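Local coordinates for protein MstE (Scytonema sp. PCC 10023, PDB 6SBF) that probably catalyses the class II (protonation-initiated) cyclisation of an isoprenoid precursor to a complex terpenoid scaffold in merosterol biosynthesis, at residues G113-Q117 and A182-L186. The protein carries 1 engineered substitution. Residue numbers count along the deposited sequence, not the author numbering.
Sequences GWALQ and AVAAL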
ATOM      1  N   GLY A 113       7.295  -4.411   7.333  1.00 11.80           N
ATOM      2  CA  GLY A 113       7.068  -5.288   6.187  1.00 11.72           C
ATOM      3  C   GLY A 113       7.437  -4.665   4.878  1.00 11.48           C
ATOM      4  O   GLY A 113       8.140  -5.307   4.067  1.00 12.92           O
ATOM      5  N   TRP A 114       7.056  -3.423   4.631  1.00 11.00           N
ATOM      6  CA  TRP A 114       7.438  -2.755   3.378  1.00 11.89           C
ATOM      7  C   TRP A 114       8.957  -2.607   3.290  1.00 11.42           C
ATOM      8  O   TRP A 114       9.509  -2.739   2.180  1.00 12.03           O
ATOM      9  CB  TRP A 114       6.753  -1.397   3.217  1.00 11.79           C
ATOM     10  CG  TRP A 114       5.293  -1.539   2.921  1.00 11.98           C
ATOM     11  CD1 TRP A 114       4.240  -1.344   3.774  1.00 13.18           C
ATOM     12  CD2 TRP A 114       4.700  -1.937   1.659  1.00 11.33           C
ATOM     13  NE1 TRP A 114       3.047  -1.639   3.160  1.00 13.30           N
ATOM     14  CE2 TRP A 114       3.295  -1.969   1.843  1.00 12.50           C
ATOM     15  CE3 TRP A 114       5.230  -2.205   0.383  1.00 12.59           C
ATOM     16  CZ2 TRP A 114       2.441  -2.351   0.829  1.00 12.86           C
ATOM     17  CZ3 TRP A 114       4.364  -2.564  -0.626  1.00 13.37           C
ATOM     18  CH2 TRP A 114       2.971  -2.638  -0.404  1.00 13.86           C
ATOM     19  N   ALA A 115       9.608  -2.276   4.366  1.00 11.27           N
ATOM     20  CA  ALA A 115      11.082  -2.132   4.375  1.00 12.31           C
ATOM     21  C   ALA A 115      11.713  -3.470   4.011  1.00 11.91           C
ATOM     22  O   ALA A 115      12.735  -3.475   3.303  1.00 12.59           O
ATOM     23  CB  ALA A 115      11.576  -1.649   5.726  1.00 12.88           C
ATOM     24  N   LEU A 116      11.153  -4.574   4.473  1.00 11.47           N
ATOM     25  CA  LEU A 116      11.628  -5.923   4.117  1.00 11.37           C
ATOM     26  C   LEU A 116      11.374  -6.243   2.654  1.00 11.40           C
ATOM     27  O   LEU A 116      12.222  -6.972   2.055  1.00 13.48           O
ATOM     28  CB  LEU A 116      11.115  -6.943   5.121  1.00 11.98           C
ATOM     29  CG  LEU A 116      11.686  -6.837   6.523  1.00 13.14           C
ATOM     30  CD1 LEU A 116      10.880  -7.704   7.486  1.00 14.44           C
ATOM     31  CD2 LEU A 116      13.158  -7.281   6.536  1.00 17.00           C
ATOM     32  N   GLN A 117      10.285  -5.799   2.058  1.00 11.88           N
ATOM     33  CA  GLN A 117      10.062  -5.980   0.617  1.00 12.13           C
ATOM     34  C   GLN A 117      11.166  -5.232  -0.126  1.00 12.09           C
ATOM     35  O   GLN A 117      11.698  -5.709  -1.137  1.00 13.49           O
ATOM     36  CB  GLN A 117       8.663  -5.520   0.217  1.00 12.85           C
ATOM     37  CG  GLN A 117       7.538  -6.395   0.755  1.00 13.78           C
ATOM     38  CD  GLN A 117       6.229  -6.055   0.081  1.00 14.02           C
ATOM     39  OE1 GLN A 117       6.076  -6.244  -1.124  1.00 15.81           O
ATOM     40  NE2 GLN A 117       5.254  -5.554   0.855  1.00 17.08           N
ATOM     41  N   ALA A 182      -0.144  -7.215   3.411  1.00 13.44           N
ATOM     42  CA  ALA A 182       1.151  -6.683   2.984  1.00 13.07           C
ATOM     43  C   ALA A 182       2.286  -7.561   3.548  1.00 11.87           C
ATOM     44  O   ALA A 182       3.240  -7.863   2.807  1.00 13.91           O
ATOM     45  CB  ALA A 182       1.298  -5.246   3.418  1.00 13.65           C
ATOM     46  N   VAL A 183       2.246  -7.958   4.794  1.00 12.42           N
ATOM     47  CA  VAL A 183       3.297  -8.790   5.413  1.00 12.60           C
ATOM     48  C   VAL A 183       3.314 -10.141   4.711  1.00 13.10           C
ATOM     49  O   VAL A 183       4.400 -10.731   4.563  1.00 14.57           O
ATOM     50  CB  VAL A 183       3.147  -8.860   6.938  1.00 13.31           C
ATOM     51  CG1 VAL A 183       4.074  -9.870   7.572  1.00 14.40           C
ATOM     52  CG2 VAL A 183       3.416  -7.497   7.563  1.00 13.31           C
ATOM     53  N   ALA A 184       2.187 -10.627   4.266  1.00 13.20           N
ATOM     54  CA  ALA A 184       2.128 -11.923   3.536  1.00 13.69           C
ATOM     55  C   ALA A 184       2.813 -11.828   2.168  1.00 13.68           C
ATOM     56  O   ALA A 184       2.975 -12.895   1.557  1.00 16.38           O
ATOM     57  CB  ALA A 184       0.697 -12.357   3.391  1.00 14.95           C
ATOM     58  N   ALA A 185       3.191 -10.656   1.690  1.00 13.30           N
ATOM     59  CA  ALA A 185       4.075 -10.519   0.494  1.00 14.27           C
ATOM     60  C   ALA A 185       5.469 -11.111   0.792  1.00 15.41           C
ATOM     61  O   ALA A 185       6.176 -11.429  -0.153  1.00 19.14           O
ATOM     62  CB  ALA A 185       4.201  -9.081   0.023  1.00 15.67           C
ATOM     63  N   LEU A 186       5.838 -11.252   2.059  1.00 14.47           N
ATOM     64  CA  LEU A 186       7.127 -11.810   2.476  1.00 15.35           C
ATOM     65  C   LEU A 186       6.972 -13.314   2.510  1.00 17.31           C
ATOM     66  O   LEU A 186       6.135 -13.850   3.230  1.00 16.78           O
ATOM     67  CB  LEU A 186       7.505 -11.291   3.863  1.00 15.28           C
ATOM     68  CG  LEU A 186       7.643  -9.778   3.958  1.00 16.49           C
ATOM     69  CD1 LEU A 186       7.942  -9.394   5.403  1.00 17.59           C
ATOM     70  CD2 LEU A 186       8.724  -9.200   3.033  1.00 17.41           C
TER
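A buried, largely apolar contact joins the middle of helix 109-121 to the C-terminal end of helix 177-183 and the turn that follows it, within the α6-α6 barrel of this terpene cyclase. No hydrogen bond crosses the interface, which buries 293 Å² in total and is made by van der Waals packing. With no side chain at G113 the backbones can come close, its CA lying 5.2 Å from the CA of V183; a β-carbon here would fall only 3.2 Å from V183 CG2. A type I β turn from V183 to L186, closed by L186 N donating to V183 O at 2.9 Å, redirects the chain so that the L186 side chain reaches helix 109-121. L186 contributes most to the interface: its CD2 packs against L116 CB at 3.9 Å and Q117 CG at 3.8 Å, and lies 4.1 Å from G113 O. The extended aliphatic part of Q117 thus shares the hydrophobic surface, while its amide end reaches A182 and the turn, with OE1 3.6 Å from A185 CB and NE2 3.6 Å from A182 O, the latter too long to count as a hydrogen bond. Beside this amide, the CA-to-CB bond of W114 points away, but its indole comes back to place CZ2 4.0 Å from A182 CB. Four neighbouring helices pack around the contact: W114 packs on helix 59-69, including an edge-to-face contact with Y64, and touches Y217 of helix 215-229, L116 and L186 both meet L137 of helix 128-138, and V183 rests on F189 and L193 of helix 187-200.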